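D-isomer specific 2-hydroxyacid dehydrogenase NAD-binding (Xanthobacter autotrophicus, PDB 4XA8) probably acts as an NAD(P)-dependent oxidoreductase of the D-2-hydroxyacid dehydrogenase family, binding its dinucleotide cofactor in a Rossmann-type domain. Local coordinates at residues Ala15-Gly19 against Gln20-Ser24; Phe110-Phe113 against Cys114-His118; Ser184-Gly188 against Leu189-Pro193. One frame throughout, in Å; residues are numbered along the deposited sequence.

Interaction 1 (Ala15-Gly19 against Gln20-Ser24); sequences AVDIG and QDWKS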
loop_
_atom_site.group_PDB
_atom_site.type_symbol
_atom_site.label_atom_id
_atom_site.label_comp_id
_atom_site.label_asym_id
_atom_site.label_seq_id
_atom_site.Cartn_x
_atom_site.Cartn_y
_atom_site.Cartn_z
ATOM N N ALA A 15 -21.949 15.149 -5.530
ATOM C CA ALA A 15 -21.711 14.250 -6.693
ATOM C C ALA A 15 -20.662 13.179 -6.382
ATOM O O ALA A 15 -20.441 12.274 -7.209
ATOM C CB ALA A 15 -21.272 15.068 -7.898
ATOM N N VAL A 16 -20.019 13.273 -5.213
ATOM C CA VAL A 16 -18.893 12.383 -4.870
ATOM C C VAL A 16 -19.143 11.578 -3.575
ATOM O O VAL A 16 -18.234 10.965 -3.051
ATOM C CB VAL A 16 -17.526 13.138 -4.858
ATOM C CG1 VAL A 16 -17.225 13.737 -6.213
ATOM C CG2 VAL A 16 -17.504 14.251 -3.822
ATOM N N ASP A 17 -20.375 11.576 -3.075
ATOM C CA ASP A 17 -20.746 10.909 -1.818
ATOM C C ASP A 17 -22.126 10.297 -2.009
ATOM O O ASP A 17 -22.919 10.790 -2.792
ATOM C CB ASP A 17 -20.800 11.877 -0.631
ATOM C CG ASP A 17 -19.470 12.582 -0.340
ATOM O OD1 ASP A 17 -18.683 12.030 0.470
ATOM O OD2 ASP A 17 -19.263 13.720 -0.848
ATOM N N ILE A 18 -22.400 9.204 -1.317
ATOM C CA ILE A 18 -23.651 8.471 -1.497
ATOM C C ILE A 18 -24.711 8.990 -0.520
ATOM O O ILE A 18 -24.674 8.671 0.694
ATOM C CB ILE A 18 -23.478 6.963 -1.251
ATOM C CG1 ILE A 18 -22.405 6.369 -2.189
ATOM C CG2 ILE A 18 -24.823 6.257 -1.456
ATOM C CD1 ILE A 18 -21.693 5.126 -1.645
ATOM N N GLY A 19 -25.685 9.709 -1.065
ATOM C CA GLY A 19 -26.771 10.335 -0.246
ATOM C C GLY A 19 -27.464 9.392 0.710
ATOM O O GLY A 19 -27.622 9.690 1.898
ATOM N N GLN A 20 -27.848 8.224 0.220
ATOM C CA GLN A 20 -28.573 7.242 1.041
ATOM C C GLN A 20 -27.852 6.777 2.319
ATOM O O GLN A 20 -28.477 6.591 3.351
ATOM C CB GLN A 20 -28.980 6.025 0.194
ATOM C CG GLN A 20 -30.400 6.116 -0.357
ATOM C CD GLN A 20 -31.478 6.147 0.749
ATOM O OE1 GLN A 20 -31.381 5.443 1.763
ATOM N NE2 GLN A 20 -32.495 6.978 0.558
ATOM N N ASP A 21 -26.540 6.592 2.250
ATOM C CA ASP A 21 -25.763 6.186 3.409
ATOM C C ASP A 21 -25.778 7.298 4.451
ATOM O O ASP A 21 -25.779 7.026 5.643
ATOM C CB ASP A 21 -24.312 5.962 3.032
ATOM C CG ASP A 21 -24.115 4.769 2.155
ATOM O OD1 ASP A 21 -25.024 3.915 2.062
ATOM O OD2 ASP A 21 -23.012 4.682 1.576
ATOM N N TRP A 22 -25.732 8.551 4.005
ATOM C CA TRP A 22 -25.779 9.663 4.932
ATOM C C TRP A 22 -27.160 9.784 5.544
ATOM O O TRP A 22 -27.285 10.106 6.714
ATOM C CB TRP A 22 -25.372 10.977 4.245
ATOM C CG TRP A 22 -23.925 11.093 4.110
ATOM C CD1 TRP A 22 -23.144 10.635 3.067
ATOM C CD2 TRP A 22 -23.023 11.630 5.083
ATOM N NE1 TRP A 22 -21.818 10.904 3.322
ATOM C CE2 TRP A 22 -21.724 11.519 4.553
ATOM C CE3 TRP A 22 -23.188 12.179 6.362
ATOM C CZ2 TRP A 22 -20.608 11.938 5.256
ATOM C CZ3 TRP A 22 -22.066 12.617 7.045
ATOM C CH2 TRP A 22 -20.809 12.520 6.474
ATOM N N LYS A 23 -28.196 9.545 4.746
ATOM C CA LYS A 23 -29.571 9.609 5.227
ATOM C C LYS A 23 -29.795 8.564 6.332
ATOM O O LYS A 23 -30.360 8.880 7.387
ATOM C CB LYS A 23 -30.553 9.416 4.074
ATOM C CG LYS A 23 -32.030 9.444 4.470
ATOM C CD LYS A 23 -32.945 9.521 3.253
ATOM C CE LYS A 23 -34.421 9.626 3.660
ATOM N NZ LYS A 23 -35.272 10.129 2.541
ATOM N N SER A 24 -29.324 7.345 6.100
ATOM C CA SER A 24 -29.475 6.273 7.084
ATOM C C SER A 24 -28.797 6.584 8.406
ATOM O O SER A 24 -29.366 6.375 9.474
ATOM C CB SER A 24 -28.893 4.988 6.544
ATOM O OG SER A 24 -29.707 4.561 5.480
HETATM O O HOH W 1 -19.194 9.951 2.197
#
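Ile-18 and Trp-22 meet where the loop after strand 9-13 winds into helix 19-29, with Ile-18 at the N-cap position. Ile-18 O lies at the edge of the indole, in its plane, 3.4 Å from Trp-22 CD1. The same oxygen draws two weak backbone bonds, from Trp-22 N at 3.5 Å and from Asp-21 N at 3.2 Å, the latter strongly bent (128°). The first firm turn comes one residue later: Lys-23 N donates to Gly-19 O over 2.9 Å. Packing is tight around the indole, which is buried. CG of Trp-22 stands anti to its carbonyl carbon (chi1 -79°), beside the backbone N, and this swings the pyrrole edge back under the loop. There one water accepts from Trp-22 NE1 at 3.0 Å and donates to Asp-17 OD1 at 2.8 Å, joining loop and helix, while Ser-14 OG holds Asp-17 OD2. Another flank is closed by the second subunit: the Ile-18 side chain crosses that of Asp-21 with CD1 3.5 Å from OD2, an apolar approach to a carboxylate whose stronger partner is His-138 ND1 of that subunit. The loose, solvent side belongs to Gln-20, bent away at chi2, and Ser-24, whose OG turns back onto Gln-20 O, 3.2 Å away. The arrangement is a strand-loop-helix connection of the domain built on the five-stranded parallel sheet: Trp-22 lies against Phe-12 of strand 9-13 and against helix 290-306, and Lys-23 reaches Val-35 O on strand 34-37.

Interaction 2 (Phe110-Phe113 against Cys114-His118); sequences FVLF and CVLRH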
loop_
_atom_site.group_PDB
_atom_site.type_symbol
_atom_site.label_atom_id
_atom_site.label_comp_id
_atom_site.label_asym_id
_atom_site.label_seq_id
_atom_site.Cartn_x
_atom_site.Cartn_y
_atom_site.Cartn_z
ATOM N N PHE A 110 -3.423 6.013 3.716
ATOM C CA PHE A 110 -3.574 6.004 2.277
ATOM C C PHE A 110 -2.260 6.456 1.546
ATOM O O PHE A 110 -1.847 5.883 0.556
ATOM C CB PHE A 110 -4.747 6.909 1.840
ATOM C CG PHE A 110 -5.061 6.792 0.373
ATOM C CD1 PHE A 110 -5.718 5.677 -0.107
ATOM C CD2 PHE A 110 -4.647 7.741 -0.523
ATOM C CE1 PHE A 110 -5.994 5.539 -1.462
ATOM C CE2 PHE A 110 -4.917 7.609 -1.865
ATOM C CZ PHE A 110 -5.596 6.507 -2.343
ATOM N N VAL A 111 -1.617 7.509 2.065
ATOM C CA VAL A 111 -0.354 7.967 1.515
ATOM C C VAL A 111 0.699 6.878 1.582
ATOM O O VAL A 111 1.449 6.681 0.633
ATOM C CB VAL A 111 0.112 9.223 2.223
ATOM C CG1 VAL A 111 1.552 9.554 1.871
ATOM C CG2 VAL A 111 -0.792 10.379 1.854
ATOM N N LEU A 112 0.763 6.165 2.690
ATOM C CA LEU A 112 1.741 5.071 2.787
ATOM C C LEU A 112 1.470 4.009 1.731
ATOM O O LEU A 112 2.404 3.525 1.078
ATOM C CB LEU A 112 1.686 4.465 4.186
ATOM C CG LEU A 112 2.679 3.353 4.474
ATOM C CD1 LEU A 112 4.135 3.819 4.320
ATOM C CD2 LEU A 112 2.426 2.918 5.903
ATOM N N PHE A 113 0.209 3.649 1.550
ATOM C CA PHE A 113 -0.144 2.739 0.446
ATOM C C PHE A 113 0.363 3.249 -0.915
ATOM O O PHE A 113 0.973 2.495 -1.668
ATOM C CB PHE A 113 -1.675 2.523 0.387
ATOM C CG PHE A 113 -2.152 2.062 -0.969
ATOM C CD1 PHE A 113 -2.010 0.745 -1.364
ATOM C CD2 PHE A 113 -2.709 2.962 -1.856
ATOM C CE1 PHE A 113 -2.427 0.346 -2.647
ATOM C CE2 PHE A 113 -3.118 2.582 -3.140
ATOM C CZ PHE A 113 -2.954 1.282 -3.538
ATOM N N CYS A 114 0.118 4.534 -1.229
ATOM C CA CYS A 114 0.502 5.075 -2.543
ATOM C C CYS A 114 2.046 5.134 -2.708
ATOM O O CYS A 114 2.595 4.752 -3.742
ATOM C CB CYS A 114 -0.013 6.510 -2.697
ATOM S SG CYS A 114 -1.780 6.673 -2.778
ATOM N N VAL A 115 2.741 5.557 -1.647
ATOM C CA VAL A 115 4.206 5.625 -1.673
ATOM C C VAL A 115 4.771 4.213 -1.826
ATOM O O VAL A 115 5.673 4.013 -2.679
ATOM C CB VAL A 115 4.775 6.305 -0.451
ATOM C CG1 VAL A 115 6.300 6.157 -0.376
ATOM C CG2 VAL A 115 4.375 7.755 -0.479
ATOM N N LEU A 116 4.239 3.233 -1.074
ATOM C CA LEU A 116 4.797 1.852 -1.157
ATOM C C LEU A 116 4.521 1.209 -2.542
ATOM O O LEU A 116 5.363 0.493 -3.113
ATOM C CB LEU A 116 4.232 0.941 -0.051
ATOM C CG LEU A 116 4.657 1.250 1.387
ATOM C CD1 LEU A 116 3.821 0.496 2.419
ATOM C CD2 LEU A 116 6.106 0.889 1.472
ATOM N N ARG A 117 3.359 1.526 -3.075
ATOM C CA ARG A 117 2.962 0.989 -4.354
ATOM C C ARG A 117 4.001 1.471 -5.428
ATOM O O ARG A 117 4.463 0.678 -6.245
ATOM C CB ARG A 117 1.534 1.399 -4.658
ATOM C CG ARG A 117 0.984 1.149 -6.042
ATOM C CD ARG A 117 -0.506 1.523 -6.225
ATOM N NE ARG A 117 -0.842 1.087 -7.580
ATOM C CZ ARG A 117 -0.611 1.776 -8.676
ATOM N NH1 ARG A 117 -0.101 2.989 -8.609
ATOM N NH2 ARG A 117 -0.858 1.230 -9.870
ATOM N N HIS A 118 4.383 2.739 -5.417
ATOM C CA HIS A 118 5.411 3.237 -6.345
ATOM C C HIS A 118 6.833 2.793 -6.027
ATOM O O HIS A 118 7.595 2.456 -6.931
ATOM C CB HIS A 118 5.335 4.769 -6.452
ATOM C CG HIS A 118 4.112 5.236 -7.171
ATOM N ND1 HIS A 118 3.893 4.964 -8.505
ATOM C CD2 HIS A 118 3.018 5.899 -6.737
ATOM C CE1 HIS A 118 2.728 5.471 -8.867
ATOM N NE2 HIS A 118 2.191 6.053 -7.815
#
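Helix 103-119 carries this contact over rather more than two turns, with Cys-114 SG near the rings of both Phe-110 and Phe-113. The sulfur is 3.4 Å from Phe-110 CE2 and approaches that ring obliquely, 4.0 Å from its centroid, a sulfur-aromatic contact. The second such contact is more distant, SG standing 5.1 Å from the centroid of the Phe-113 ring. Four i to i+4 backbone bonds run alongside, the straightest from Val-115 N to Val-111 O (169°). Leu-112 CG meets Leu-116 CD1 at 3.7 Å. Phe-113 and Arg-117 point the same way, side by side, with CZ 3.6 Å from CD; both have CG anti to the backbone N (chi1 158° and 170°), which lays ring and extended chain alongside each other. A salt bridge to Glu-126 holds the Arg-117 guanidinium. Replacing Phe-113 by an alanine would probably open a gap beside the Arg-117 methylenes and remove packing against Arg-117 of the second subunit. Cys-114 and Val-115 rest on Ile-231 of strand 228-232, while Leu-112 packs on Leu-112 of the second subunit: a buried helix wedged between a Rossmann-type sheet and the dimer partner.

Interaction 3 (Ser184-Gly188 against Leu189-Pro193); sequences SCFHG and LEALP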
loop_
_atom_site.group_PDB
_atom_site.type_symbol
_atom_site.label_atom_id
_atom_site.label_comp_id
_atom_site.label_asym_id
_atom_site.label_seq_id
_atom_site.Cartn_x
_atom_site.Cartn_y
_atom_site.Cartn_z
ATOM N N SER A 184 13.705 15.391 6.423
ATOM C CA SER A 184 14.526 16.500 5.919
ATOM C C SER A 184 13.593 17.601 5.450
ATOM O O SER A 184 12.994 17.521 4.374
ATOM C CB SER A 184 15.459 16.046 4.794
ATOM O OG SER A 184 16.361 15.062 5.260
ATOM N N CYS A 185 13.455 18.638 6.242
ATOM C CA CYS A 185 12.488 19.692 5.958
ATOM C C CYS A 185 13.112 20.882 5.207
ATOM O O CYS A 185 14.171 21.399 5.652
ATOM C CB CYS A 185 11.884 20.180 7.277
ATOM S SG CYS A 185 10.879 18.960 8.168
ATOM N N PHE A 186 12.438 21.309 4.120
ATOM C CA PHE A 186 12.798 22.443 3.312
ATOM C C PHE A 186 11.685 23.454 3.495
ATOM O O PHE A 186 10.521 23.096 3.709
ATOM C CB PHE A 186 12.840 22.118 1.827
ATOM C CG PHE A 186 13.961 21.178 1.403
ATOM C CD1 PHE A 186 13.940 19.834 1.743
ATOM C CD2 PHE A 186 15.029 21.658 0.659
ATOM C CE1 PHE A 186 14.958 18.997 1.327
ATOM C CE2 PHE A 186 16.049 20.807 0.243
ATOM C CZ PHE A 186 15.999 19.491 0.584
ATOM N N HIS A 187 12.021 24.716 3.402
ATOM C CA HIS A 187 10.976 25.714 3.451
ATOM C C HIS A 187 11.223 26.915 2.558
ATOM O O HIS A 187 12.378 27.266 2.277
ATOM C CB HIS A 187 10.721 26.122 4.905
ATOM C CG HIS A 187 11.725 27.086 5.442
ATOM N ND1 HIS A 187 12.951 26.683 5.936
ATOM C CD2 HIS A 187 11.702 28.441 5.544
ATOM C CE1 HIS A 187 13.652 27.748 6.286
ATOM N NE2 HIS A 187 12.906 28.823 6.088
ATOM N N GLY A 188 10.107 27.551 2.159
ATOM C CA GLY A 188 10.092 28.727 1.313
ATOM C C GLY A 188 10.014 28.419 -0.169
ATOM O O GLY A 188 10.530 27.389 -0.627
ATOM N N LEU A 189 9.455 29.359 -0.944
ATOM C CA LEU A 189 9.388 29.162 -2.381
ATOM C C LEU A 189 10.772 29.002 -3.039
ATOM O O LEU A 189 10.921 28.223 -4.002
ATOM C CB LEU A 189 8.604 30.285 -3.075
ATOM C CG LEU A 189 7.095 30.215 -2.746
ATOM C CD1 LEU A 189 6.423 31.470 -3.256
ATOM C CD2 LEU A 189 6.416 28.976 -3.310
ATOM N N GLU A 190 11.767 29.687 -2.508
ATOM C CA GLU A 190 13.115 29.620 -3.047
ATOM C C GLU A 190 13.706 28.205 -2.947
ATOM O O GLU A 190 14.562 27.838 -3.758
ATOM C CB GLU A 190 13.993 30.625 -2.263
ATOM C CG GLU A 190 15.343 30.973 -2.870
ATOM C CD GLU A 190 15.766 32.450 -2.674
ATOM O OE1 GLU A 190 15.033 33.374 -3.099
ATOM O OE2 GLU A 190 16.859 32.702 -2.134
ATOM N N ALA A 191 13.275 27.440 -1.935
ATOM C CA ALA A 191 13.730 26.073 -1.712
ATOM C C ALA A 191 12.954 25.023 -2.497
ATOM O O ALA A 191 13.340 23.856 -2.532
ATOM C CB ALA A 191 13.699 25.732 -0.215
ATOM N N LEU A 192 11.887 25.425 -3.178
ATOM C CA LEU A 192 11.051 24.471 -3.858
ATOM C C LEU A 192 11.733 23.749 -5.028
ATOM O O LEU A 192 11.613 22.532 -5.148
ATOM C CB LEU A 192 9.746 25.180 -4.262
ATOM C CG LEU A 192 8.597 24.376 -4.769
ATOM C CD1 LEU A 192 8.186 23.339 -3.731
ATOM C CD2 LEU A 192 7.468 25.375 -5.139
ATOM N N PRO A 193 12.505 24.448 -5.853
ATOM C CA PRO A 193 13.192 23.698 -6.894
ATOM C C PRO A 193 14.156 22.630 -6.398
ATOM O O PRO A 193 14.095 21.532 -6.900
ATOM C CB PRO A 193 13.940 24.781 -7.681
ATOM C CG PRO A 193 13.092 25.984 -7.507
ATOM C CD PRO A 193 12.660 25.899 -6.064
#
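Phe-186 and Ala-191 face each other across the turn that follows strand 184-187, and both side chains set out toward the opposite segment. Their CB atoms stand 4.2 Å apart. With CG of Phe-186 beside its backbone N, the ring turns off away from the Ala-191 methyl and CB is what meets it; the carbonyl O of Ala-191 lies obliquely to the ring, 4.2 Å from Phe-186 CD2. Next to this pair the methyl of Ala-191 presses on the backbone, with CB 3.2 Å from His-187 O. His-187 itself points away, as expected for the next residue along a strand. Gly-188 makes the bend between the two directions with a positive phi of 91°, and its carbonyl turns to the new segment. Ala-191 N donates to Gly-188 O at 3.0 Å, bent to 137° and arriving from well above the carbonyl plane, 58° out of it. One residue on, Leu-192 N bonds to Leu-189 O at 3.1 Å, leading into helix 192-197. Leu-189 points away from the strand segment, and its side chain, like those of Phe-186 and Leu-192, touches Trp-173 of strand 169-174. Backbone bonds from Phe-186 and Gly-188 to Ser-174 keep this edge strand in register with that neighbour. The chemistry is thus a small apolar touch plus one oblique backbone bond; Gly-188 O takes two donors, Ala-191 N and Trp-173 NE1, consistent with a turn held partly through that carbonyl.

Overall arrangement
Following the chain from its N terminus, interaction 1 comes first, where strand 9-13 of the five-stranded parallel sheet passes through a loop into helix 19-29. Interaction 2 follows wholly within helix 103-119, and interaction 3 then turns edge strand 184-187 of the seven-stranded sheet toward helix 192-197. Each is local and closes before the next opens, so none encloses or crosses another. Interactions 1 and 2 both reach the second subunit, though their centres are 27 Å apart; interaction 3 meets no other chain of the assembly. Interactions 1 and 3 lie on opposite sides of the chain's centre, about 40 Å between centres, while 2 and 3 both belong to the NAD-binding part of the fold.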